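Local coordinates for protein tRNA delta(2)-isopentenylpyrophosphate transferase (Staphylococcus epidermidis ATCC 12228, PDB 3D3Q) that probably transfers a dimethylallyl group from dimethylallyl diphosphate to adenine 37 of tRNAs that read codons beginning with uridine, at residues K6-V11 / E194-L200; F31-I36 / R95-I101; Y149-F153 / A172-L177. All coordinates share one frame; numbering follows the deposited sequence.

Interaction 1: residues K6-V11 / E194-L200; sequences KPFLIV and ENYDTLL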
loop_
_atom_site.group_PDB
_atom_site.type_symbol
_atom_site.label_atom_id
_atom_site.label_comp_id
_atom_site.label_asym_id
_atom_site.label_seq_id
_atom_site.Cartn_x
_atom_site.Cartn_y
_atom_site.Cartn_z
ATOM N N LYS A 6 -18.986 -13.623 4.058
ATOM C CA LYS A 6 -18.195 -12.511 3.458
ATOM C C LYS A 6 -17.511 -12.977 2.181
ATOM O O LYS A 6 -16.972 -14.089 2.113
ATOM C CB LYS A 6 -17.129 -12.029 4.436
ATOM C CG LYS A 6 -17.661 -11.628 5.771
ATOM C CD LYS A 6 -16.561 -11.599 6.814
ATOM C CE LYS A 6 -17.160 -11.353 8.201
ATOM N NZ LYS A 6 -16.157 -11.336 9.308
ATOM N N PRO A 7 -17.526 -12.131 1.142
ATOM C CA PRO A 7 -16.894 -12.462 -0.143
ATOM C C PRO A 7 -15.355 -12.479 -0.098
ATOM O O PRO A 7 -14.724 -11.642 0.556
ATOM C CB PRO A 7 -17.424 -11.377 -1.082
ATOM C CG PRO A 7 -17.634 -10.213 -0.165
ATOM C CD PRO A 7 -18.253 -10.854 1.060
ATOM N N PHE A 8 -14.758 -13.438 -0.802
ATOM C CA PHE A 8 -13.308 -13.553 -0.846
ATOM C C PHE A 8 -12.712 -12.419 -1.671
ATOM O O PHE A 8 -13.196 -12.115 -2.764
ATOM C CB PHE A 8 -12.887 -14.895 -1.454
ATOM C CG PHE A 8 -11.407 -15.148 -1.394
ATOM C CD1 PHE A 8 -10.760 -15.255 -0.167
ATOM C CD2 PHE A 8 -10.657 -15.267 -2.550
ATOM C CE1 PHE A 8 -9.384 -15.480 -0.093
ATOM C CE2 PHE A 8 -9.281 -15.493 -2.484
ATOM C CZ PHE A 8 -8.648 -15.599 -1.245
ATOM N N LEU A 9 -11.658 -11.807 -1.135
ATOM C CA LEU A 9 -10.966 -10.705 -1.804
ATOM C C LEU A 9 -9.454 -10.758 -1.576
ATOM O O LEU A 9 -9.020 -10.974 -0.447
ATOM C CB LEU A 9 -11.479 -9.374 -1.270
ATOM C CG LEU A 9 -10.824 -8.151 -1.893
ATOM C CD1 LEU A 9 -11.362 -7.927 -3.283
ATOM C CD2 LEU A 9 -11.110 -6.956 -1.034
ATOM N N ILE A 10 -8.655 -10.568 -2.629
ATOM C CA ILE A 10 -7.190 -10.556 -2.487
ATOM C C ILE A 10 -6.747 -9.107 -2.535
ATOM O O ILE A 10 -7.242 -8.338 -3.355
ATOM C CB ILE A 10 -6.422 -11.276 -3.652
ATOM C CG1 ILE A 10 -6.744 -12.770 -3.707
ATOM C CG2 ILE A 10 -4.919 -11.159 -3.426
ATOM C CD1 ILE A 10 -6.195 -13.537 -2.535
ATOM N N VAL A 11 -5.828 -8.721 -1.658
ATOM C CA VAL A 11 -5.332 -7.337 -1.662
ATOM C C VAL A 11 -3.786 -7.362 -1.669
ATOM O O VAL A 11 -3.151 -7.909 -0.758
ATOM C CB VAL A 11 -5.850 -6.527 -0.414
ATOM C CG1 VAL A 11 -5.533 -5.055 -0.569
ATOM C CG2 VAL A 11 -7.336 -6.710 -0.247
ATOM N N GLU A 194 -15.209 -5.845 9.407
ATOM C CA GLU A 194 -14.647 -6.236 8.118
ATOM C C GLU A 194 -15.697 -6.656 7.105
ATOM O O GLU A 194 -16.564 -7.466 7.395
ATOM C CB GLU A 194 -13.630 -7.360 8.289
ATOM C CG GLU A 194 -14.190 -8.595 8.947
ATOM C CD GLU A 194 -13.153 -9.698 9.068
ATOM O OE1 GLU A 194 -13.436 -10.712 9.760
ATOM O OE2 GLU A 194 -12.059 -9.555 8.464
ATOM N N ASN A 195 -15.589 -6.106 5.904
ATOM C CA ASN A 195 -16.532 -6.397 4.866
ATOM C C ASN A 195 -16.174 -7.592 4.030
ATOM O O ASN A 195 -17.041 -8.170 3.395
ATOM C CB ASN A 195 -16.699 -5.187 3.966
ATOM C CG ASN A 195 -17.096 -3.947 4.742
ATOM O OD1 ASN A 195 -17.871 -4.027 5.699
ATOM N ND2 ASN A 195 -16.564 -2.793 4.341
ATOM N N TYR A 196 -14.912 -7.985 4.017
ATOM C CA TYR A 196 -14.534 -9.120 3.195
ATOM C C TYR A 196 -13.612 -10.110 3.872
ATOM O O TYR A 196 -12.962 -9.796 4.868
ATOM C CB TYR A 196 -13.862 -8.630 1.906
ATOM C CG TYR A 196 -14.586 -7.501 1.210
ATOM C CD1 TYR A 196 -14.314 -6.169 1.523
ATOM C CD2 TYR A 196 -15.540 -7.766 0.228
ATOM C CE1 TYR A 196 -14.975 -5.128 0.861
ATOM C CE2 TYR A 196 -16.207 -6.740 -0.431
ATOM C CZ TYR A 196 -15.923 -5.431 -0.117
ATOM O OH TYR A 196 -16.585 -4.440 -0.800
ATOM N N ASP A 197 -13.579 -11.316 3.313
ATOM C CA ASP A 197 -12.698 -12.381 3.788
ATOM C C ASP A 197 -11.357 -12.074 3.117
ATOM O O ASP A 197 -10.895 -12.822 2.245
ATOM C CB ASP A 197 -13.195 -13.747 3.308
ATOM C CG ASP A 197 -12.178 -14.845 3.551
ATOM O OD1 ASP A 197 -12.273 -15.922 2.924
ATOM O OD2 ASP A 197 -11.268 -14.627 4.377
ATOM N N THR A 198 -10.735 -10.974 3.535
ATOM C CA THR A 198 -9.483 -10.494 2.944
ATOM C C THR A 198 -8.209 -11.313 3.118
ATOM O O THR A 198 -7.988 -11.948 4.142
ATOM C CB THR A 198 -9.171 -9.042 3.420
ATOM O OG1 THR A 198 -8.657 -9.076 4.757
ATOM C CG2 THR A 198 -10.437 -8.178 3.392
ATOM N N LEU A 199 -7.386 -11.287 2.078
ATOM C CA LEU A 199 -6.100 -11.961 2.078
ATOM C C LEU A 199 -5.115 -10.834 1.772
ATOM O O LEU A 199 -4.587 -10.727 0.671
ATOM C CB LEU A 199 -6.052 -13.042 0.996
ATOM C CG LEU A 199 -4.718 -13.761 0.752
ATOM C CD1 LEU A 199 -3.944 -13.991 2.046
ATOM C CD2 LEU A 199 -5.024 -15.069 0.064
ATOM N N LEU A 200 -4.904 -9.978 2.763
ATOM C CA LEU A 200 -4.043 -8.821 2.624
ATOM C C LEU A 200 -2.559 -9.148 2.619
ATOM O O LEU A 200 -2.005 -9.577 3.628
ATOM C CB LEU A 200 -4.358 -7.837 3.744
ATOM C CG LEU A 200 -3.741 -6.450 3.690
ATOM C CD1 LEU A 200 -4.275 -5.665 2.496
ATOM C CD2 LEU A 200 -4.074 -5.725 4.986
#
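Leu199 docks its backbone between Leu9 and Val11: its N donates to Leu9 O at 3.0 Å, and its O receives a weak bond from Val11 N at 3.3 Å. This alternation is that of a parallel β pair, and the axes agree, approaching to 4.8 Å with their directions 19° apart. The pair lies inside the parallel sheet of a P-loop NTPase fold, where the strand begun by 8-11 leads into the predicted ATP-binding loop Gly14-Thr21. At the N-terminal end of the pair Asp197 N bonds Pro7 O at 3.0 Å, while Thr198 CA adds a CA-H...O contact to Leu9 O.

Each face of the pair has its own side-chain contacts. On the face of Phe8 and Ile10, Leu199 CD2 reaches the edge of the Phe8 ring, 3.9 Å from CZ, and the Ile10 and Leu199 chains run alongside each other in the same direction. On the other face, Leu200 CD1 meets both CB and CG1 of Val11. Leu9 CD2 lies over one face of the Tyr196 ring, whereas Pro7 CG approaches that ring at its edge.

Further out, helix 300-314 covers Phe8 and Leu199, and its Arg314 forms a salt bridge with Asp197 OD2 and a hydrogen bond with Thr198 O. Helix 78-94 backs the opposite face, with Ile89 against Leu9 and Tyr196.

Ahead of both strands, the extended Lys6 crosses Glu194 at about a right angle. The chi1 of Glu194 (58°), with the extended chain beyond it, brings the carboxylate round to Lys6. There Lys6 NZ closes a 2.8 Å salt bridge to Glu194 OE1, meeting it from above the carboxylate plane, 37° out of it.

Interaction 2: residues F31-I36 / R95-I101; sequences FNGEII and RGKVPII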
loop_
_atom_site.group_PDB
_atom_site.type_symbol
_atom_site.label_atom_id
_atom_site.label_comp_id
_atom_site.label_asym_id
_atom_site.label_seq_id
_atom_site.Cartn_x
_atom_site.Cartn_y
_atom_site.Cartn_z
ATOM N N PHE A 31 -5.829 -17.848 -11.021
ATOM C CA PHE A 31 -7.141 -18.012 -10.391
ATOM C C PHE A 31 -8.194 -17.211 -11.123
ATOM O O PHE A 31 -9.123 -16.691 -10.508
ATOM C CB PHE A 31 -7.084 -17.563 -8.940
ATOM C CG PHE A 31 -6.095 -18.322 -8.131
ATOM C CD1 PHE A 31 -6.431 -19.551 -7.578
ATOM C CD2 PHE A 31 -4.799 -17.847 -7.975
ATOM C CE1 PHE A 31 -5.482 -20.303 -6.877
ATOM C CE2 PHE A 31 -3.840 -18.585 -7.279
ATOM C CZ PHE A 31 -4.178 -19.818 -6.728
ATOM N N ASN A 32 -8.042 -17.141 -12.445
ATOM C CA ASN A 32 -8.932 -16.389 -13.345
ATOM C C ASN A 32 -9.727 -15.318 -12.607
ATOM O O ASN A 32 -10.947 -15.412 -12.437
ATOM C CB ASN A 32 -9.877 -17.332 -14.118
ATOM C CG ASN A 32 -10.986 -17.898 -13.244
ATOM O OD1 ASN A 32 -10.732 -18.350 -12.122
ATOM N ND2 ASN A 32 -12.216 -17.895 -13.755
ATOM N N GLY A 33 -9.005 -14.300 -12.156
ATOM C CA GLY A 33 -9.635 -13.205 -11.455
ATOM C C GLY A 33 -9.513 -11.933 -12.270
ATOM O O GLY A 33 -9.054 -11.955 -13.410
ATOM N N GLU A 34 -9.944 -10.823 -11.685
ATOM C CA GLU A 34 -9.865 -9.532 -12.340
ATOM C C GLU A 34 -9.368 -8.551 -11.296
ATOM O O GLU A 34 -9.662 -8.681 -10.105
ATOM C CB GLU A 34 -11.224 -9.119 -12.883
ATOM C CG GLU A 34 -11.860 -10.207 -13.724
ATOM C CD GLU A 34 -13.179 -9.784 -14.325
ATOM O OE1 GLU A 34 -13.910 -9.009 -13.659
ATOM O OE2 GLU A 34 -13.505 -10.236 -15.452
ATOM N N ILE A 35 -8.618 -7.562 -11.756
ATOM C CA ILE A 35 -8.006 -6.593 -10.866
ATOM C C ILE A 35 -8.688 -5.243 -10.813
ATOM O O ILE A 35 -9.124 -4.716 -11.826
ATOM C CB ILE A 35 -6.528 -6.371 -11.277
ATOM C CG1 ILE A 35 -5.811 -7.715 -11.341
ATOM C CG2 ILE A 35 -5.838 -5.451 -10.295
ATOM C CD1 ILE A 35 -4.407 -7.620 -11.764
ATOM N N ILE A 36 -8.758 -4.680 -9.615
ATOM C CA ILE A 36 -9.325 -3.360 -9.426
ATOM C C ILE A 36 -8.162 -2.472 -8.961
ATOM O O ILE A 36 -7.593 -2.702 -7.897
ATOM C CB ILE A 36 -10.418 -3.373 -8.349
ATOM C CG1 ILE A 36 -11.606 -4.202 -8.830
ATOM C CG2 ILE A 36 -10.840 -1.963 -8.025
ATOM C CD1 ILE A 36 -12.651 -4.435 -7.770
ATOM N N ARG A 95 -19.835 -13.158 -11.069
ATOM C CA ARG A 95 -19.546 -13.886 -12.299
ATOM C C ARG A 95 -18.536 -14.997 -12.025
ATOM O O ARG A 95 -17.737 -15.370 -12.889
ATOM C CB ARG A 95 -19.033 -12.937 -13.378
ATOM C CG ARG A 95 -19.986 -11.783 -13.651
ATOM C CD ARG A 95 -19.655 -11.068 -14.944
ATOM N NE ARG A 95 -18.237 -10.693 -15.028
ATOM C CZ ARG A 95 -17.622 -9.895 -14.163
ATOM N NH1 ARG A 95 -16.346 -9.613 -14.324
ATOM N NH2 ARG A 95 -18.286 -9.380 -13.135
ATOM N N GLY A 96 -18.591 -15.512 -10.796
ATOM C CA GLY A 96 -17.723 -16.598 -10.366
ATOM C C GLY A 96 -16.235 -16.379 -10.529
ATOM O O GLY A 96 -15.503 -17.311 -10.849
ATOM N N LYS A 97 -15.780 -15.152 -10.317
ATOM C CA LYS A 97 -14.357 -14.857 -10.442
ATOM C C LYS A 97 -13.776 -14.395 -9.102
ATOM O O LYS A 97 -14.485 -14.302 -8.094
ATOM C CB LYS A 97 -14.124 -13.792 -11.519
ATOM C CG LYS A 97 -14.060 -14.335 -12.946
ATOM C CD LYS A 97 -13.991 -13.201 -13.979
ATOM C CE LYS A 97 -13.099 -13.567 -15.199
ATOM N NZ LYS A 97 -13.532 -14.808 -15.933
ATOM N N VAL A 98 -12.480 -14.110 -9.097
ATOM C CA VAL A 98 -11.810 -13.684 -7.884
ATOM C C VAL A 98 -11.432 -12.225 -7.905
ATOM O O VAL A 98 -10.489 -11.828 -8.596
ATOM C CB VAL A 98 -10.535 -14.487 -7.651
ATOM C CG1 VAL A 98 -9.852 -14.005 -6.383
ATOM C CG2 VAL A 98 -10.871 -15.954 -7.562
ATOM N N PRO A 99 -12.159 -11.401 -7.140
ATOM C CA PRO A 99 -11.882 -9.969 -7.076
ATOM C C PRO A 99 -10.510 -9.706 -6.425
ATOM O O PRO A 99 -10.247 -10.138 -5.292
ATOM C CB PRO A 99 -13.040 -9.440 -6.248
ATOM C CG PRO A 99 -13.279 -10.559 -5.298
ATOM C CD PRO A 99 -13.206 -11.776 -6.179
ATOM N N ILE A 100 -9.647 -8.985 -7.148
ATOM C CA ILE A 100 -8.289 -8.671 -6.687
ATOM C C ILE A 100 -8.036 -7.176 -6.811
ATOM O O ILE A 100 -8.243 -6.594 -7.874
ATOM C CB ILE A 100 -7.228 -9.374 -7.570
ATOM C CG1 ILE A 100 -7.550 -10.863 -7.710
ATOM C CG2 ILE A 100 -5.873 -9.206 -6.970
ATOM C CD1 ILE A 100 -6.935 -11.486 -8.934
ATOM N N ILE A 101 -7.595 -6.551 -5.730
ATOM C CA ILE A 101 -7.288 -5.132 -5.784
ATOM C C ILE A 101 -5.768 -4.973 -5.696
ATOM O O ILE A 101 -5.116 -5.485 -4.789
ATOM C CB ILE A 101 -7.992 -4.337 -4.659
ATOM C CG1 ILE A 101 -7.686 -4.959 -3.308
ATOM C CG2 ILE A 101 -9.489 -4.323 -4.907
ATOM C CD1 ILE A 101 -8.426 -4.305 -2.178
#
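Glu34 extends from its strand to Arg95 and Lys97, in the turn that precedes the neighbouring strand of this parallel P-loop NTPase sheet. Its CB leaves on the face it shares with Pro99; CG lies opposite the carbonyl carbon (chi1 -51°), and the chain is extended beyond it. Glu34 CG packs on Lys97 CD at 3.7 Å. At the tip, Glu34 OE1 takes a salt bridge from Arg95 NH1 at 2.6 Å, while Glu34 OE2 lies 3.3 Å from Lys97 CD, with Arg95 NH1 also close at 3.1 Å. The OE1 bond meets the guanidinium at its edge but is weak, its N-H...O angle bent to 118°. The two planar groups are turned 41° apart. Tyr65 OH also bonds OE1, and Arg95 NH2 forms a salt bridge with Asp91 OD2.

The strands themselves pair through the backbone. Glu34 N donates to Val98 O at 3.3 Å, Ile100 N returns a bond to Glu34 O at 3.0 Å, and Ile36 N continues to Ile100 O. Gly96, with positive phi, is the C' residue of a Schellman motif that ends the preceding helix.

Lys97 NZ stays 4.6 Å from Glu34 OE2, beyond salt-bridge range. With Arg95, its charge shared with Asp91, and the Tyr65 hydroxyl in contact and Lys97 near by, the buried carboxylate would probably be favoured in its ionised form.

Interaction 3: residues Y149-F153 / A172-L177; sequences YLASF and AIEYYL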
loop_
_atom_site.group_PDB
_atom_site.type_symbol
_atom_site.label_atom_id
_atom_site.label_comp_id
_atom_site.label_asym_id
_atom_site.label_seq_id
_atom_site.Cartn_x
_atom_site.Cartn_y
_atom_site.Cartn_z
ATOM N N TYR A 149 5.515 -8.900 30.676
ATOM C CA TYR A 149 5.517 -7.488 30.339
ATOM C C TYR A 149 4.308 -7.133 29.502
ATOM O O TYR A 149 3.653 -6.128 29.740
ATOM C CB TYR A 149 6.789 -7.131 29.568
ATOM C CG TYR A 149 6.831 -5.697 29.129
ATOM C CD1 TYR A 149 6.765 -4.669 30.062
ATOM C CD2 TYR A 149 6.919 -5.359 27.778
ATOM C CE1 TYR A 149 6.785 -3.335 29.668
ATOM C CE2 TYR A 149 6.942 -4.018 27.369
ATOM C CZ TYR A 149 6.875 -3.014 28.325
ATOM O OH TYR A 149 6.906 -1.684 27.960
ATOM N N LEU A 150 4.005 -7.962 28.514
ATOM C CA LEU A 150 2.861 -7.698 27.655
ATOM C C LEU A 150 1.583 -7.784 28.491
ATOM O O LEU A 150 0.730 -6.897 28.412
ATOM C CB LEU A 150 2.833 -8.705 26.501
ATOM C CG LEU A 150 2.063 -8.457 25.196
ATOM C CD1 LEU A 150 1.108 -9.624 24.967
ATOM C CD2 LEU A 150 1.311 -7.126 25.223
ATOM N N ALA A 151 1.465 -8.834 29.308
ATOM C CA ALA A 151 0.295 -9.045 30.175
ATOM C C ALA A 151 -0.102 -7.802 30.975
ATOM O O ALA A 151 -1.281 -7.449 31.057
ATOM C CB ALA A 151 0.564 -10.202 31.129
ATOM N N SER A 152 0.891 -7.151 31.569
ATOM C CA SER A 152 0.668 -5.955 32.361
ATOM C C SER A 152 -0.177 -4.912 31.617
ATOM O O SER A 152 -0.933 -4.188 32.243
ATOM C CB SER A 152 1.999 -5.324 32.724
ATOM O OG SER A 152 2.509 -4.639 31.605
ATOM N N PHE A 153 -0.042 -4.822 30.295
ATOM C CA PHE A 153 -0.802 -3.843 29.527
ATOM C C PHE A 153 -2.058 -4.424 28.966
ATOM O O PHE A 153 -3.152 -4.109 29.405
ATOM C CB PHE A 153 -0.008 -3.301 28.340
ATOM C CG PHE A 153 1.271 -2.661 28.712
ATOM C CD1 PHE A 153 1.317 -1.744 29.762
ATOM C CD2 PHE A 153 2.447 -2.996 28.042
ATOM C CE1 PHE A 153 2.528 -1.160 30.159
ATOM C CE2 PHE A 153 3.665 -2.423 28.424
ATOM C CZ PHE A 153 3.712 -1.500 29.491
ATOM N N ALA A 172 2.326 -6.739 19.531
ATOM C CA ALA A 172 1.389 -6.184 20.483
ATOM C C ALA A 172 2.111 -5.145 21.340
ATOM O O ALA A 172 1.651 -4.011 21.481
ATOM C CB ALA A 172 0.811 -7.286 21.357
ATOM N N ILE A 173 3.248 -5.521 21.916
ATOM C CA ILE A 173 4.026 -4.595 22.731
ATOM C C ILE A 173 4.453 -3.385 21.900
ATOM O O ILE A 173 4.463 -2.256 22.383
ATOM C CB ILE A 173 5.262 -5.299 23.293
ATOM C CG1 ILE A 173 4.805 -6.400 24.244
ATOM C CG2 ILE A 173 6.165 -4.306 24.000
ATOM C CD1 ILE A 173 5.885 -7.359 24.601
ATOM N N GLU A 174 4.791 -3.627 20.641
ATOM C CA GLU A 174 5.196 -2.563 19.732
ATOM C C GLU A 174 4.064 -1.553 19.489
ATOM O O GLU A 174 4.279 -0.340 19.540
ATOM C CB GLU A 174 5.623 -3.176 18.405
ATOM C CG GLU A 174 6.064 -2.177 17.364
ATOM C CD GLU A 174 6.363 -2.820 16.021
ATOM O OE1 GLU A 174 6.763 -2.061 15.100
ATOM O OE2 GLU A 174 6.194 -4.065 15.890
ATOM N N TYR A 175 2.865 -2.066 19.218
ATOM C CA TYR A 175 1.675 -1.252 18.959
ATOM C C TYR A 175 1.315 -0.346 20.138
ATOM O O TYR A 175 1.062 0.848 19.966
ATOM C CB TYR A 175 0.494 -2.168 18.649
ATOM C CG TYR A 175 -0.796 -1.431 18.455
ATOM C CD1 TYR A 175 -1.101 -0.824 17.241
ATOM C CD2 TYR A 175 -1.706 -1.325 19.491
ATOM C CE1 TYR A 175 -2.290 -0.127 17.064
ATOM C CE2 TYR A 175 -2.889 -0.640 19.331
ATOM C CZ TYR A 175 -3.185 -0.040 18.122
ATOM O OH TYR A 175 -4.383 0.630 17.991
ATOM N N TYR A 176 1.272 -0.944 21.327
ATOM C CA TYR A 176 0.973 -0.246 22.573
ATOM C C TYR A 176 1.941 0.914 22.779
ATOM O O TYR A 176 1.535 2.064 22.867
ATOM C CB TYR A 176 1.112 -1.210 23.757
ATOM C CG TYR A 176 0.972 -0.519 25.090
ATOM C CD1 TYR A 176 -0.168 0.225 25.381
ATOM C CD2 TYR A 176 1.985 -0.571 26.044
ATOM C CE1 TYR A 176 -0.302 0.904 26.585
ATOM C CE2 TYR A 176 1.866 0.114 27.256
ATOM C CZ TYR A 176 0.717 0.847 27.522
ATOM O OH TYR A 176 0.551 1.522 28.714
ATOM N N LEU A 177 3.228 0.583 22.869
ATOM C CA LEU A 177 4.273 1.577 23.077
ATOM C C LEU A 177 4.175 2.798 22.152
ATOM O O LEU A 177 4.572 3.889 22.544
ATOM C CB LEU A 177 5.663 0.946 22.926
ATOM C CG LEU A 177 6.541 0.695 24.172
ATOM C CD1 LEU A 177 6.340 1.805 25.220
ATOM C CD2 LEU A 177 6.210 -0.654 24.767
#
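Tyr149 O, in the turn whose Tyr149 and Phe153 side chains touch Ile173 and Tyr176, accepts a 2.6 Å hydrogen bond from Ser152 OG, the donor tilted 23° from the carbonyl plane. The same hydroxyl oxygen lies over the centre of one face of the Phe153 ring. Tyr176 occupies the opposite face in an oblique aromatic pair, modelled too close for its detail to be trusted. In the model Phe153 CB makes a CH-π contact, 4.1 Å from the Tyr176 ring centroid.

Next to this pair, Tyr149 CG lies opposite its backbone N (chi1 177°), which carries the ring across to Ile173 and Leu177. The ring meets Ile173 by its edge, Tyr149 CE2 3.5 Å from Ile173 CG2, and Tyr149 OH touches Leu177 CD2 at 3.4 Å. Leu150 CG lies 3.6 Å from Ile173 CG1, and Leu150 CD2 also reaches Ala172 CB.

This is apolar and aromatic helix-helix packing away from the nucleotide-binding loop and the likely tRNA-binding sites; the short axes pass 10.2 Å apart at a 49° crossing. It joins helices 143-153 and 166-179 within an all-helical part of the chain: helix 125-136 packs on Tyr149 and Leu177, and helix 155-160 on Leu150.

In the fold
From the N terminus, segment 6-11 opens the longest loop, which interaction 1 closes only at 194-200. Within that span interaction 2 closes first, joining 31-36 to 95-101 across 58 residues; interaction 3 follows, joining 149-153 to 172-177 across 18. Interactions 2 and 3 are thus successive and do not cross, and both lie inside the loop of interaction 1. Interactions 1 and 2 share one parallel sheet and meet directly, since Ile10 probably bonds Pro99 and Ile101 through the backbone. Interaction 3 belongs to the helical part, its centre about 28 Å from that of interaction 1 and about 38 Å from that of interaction 2.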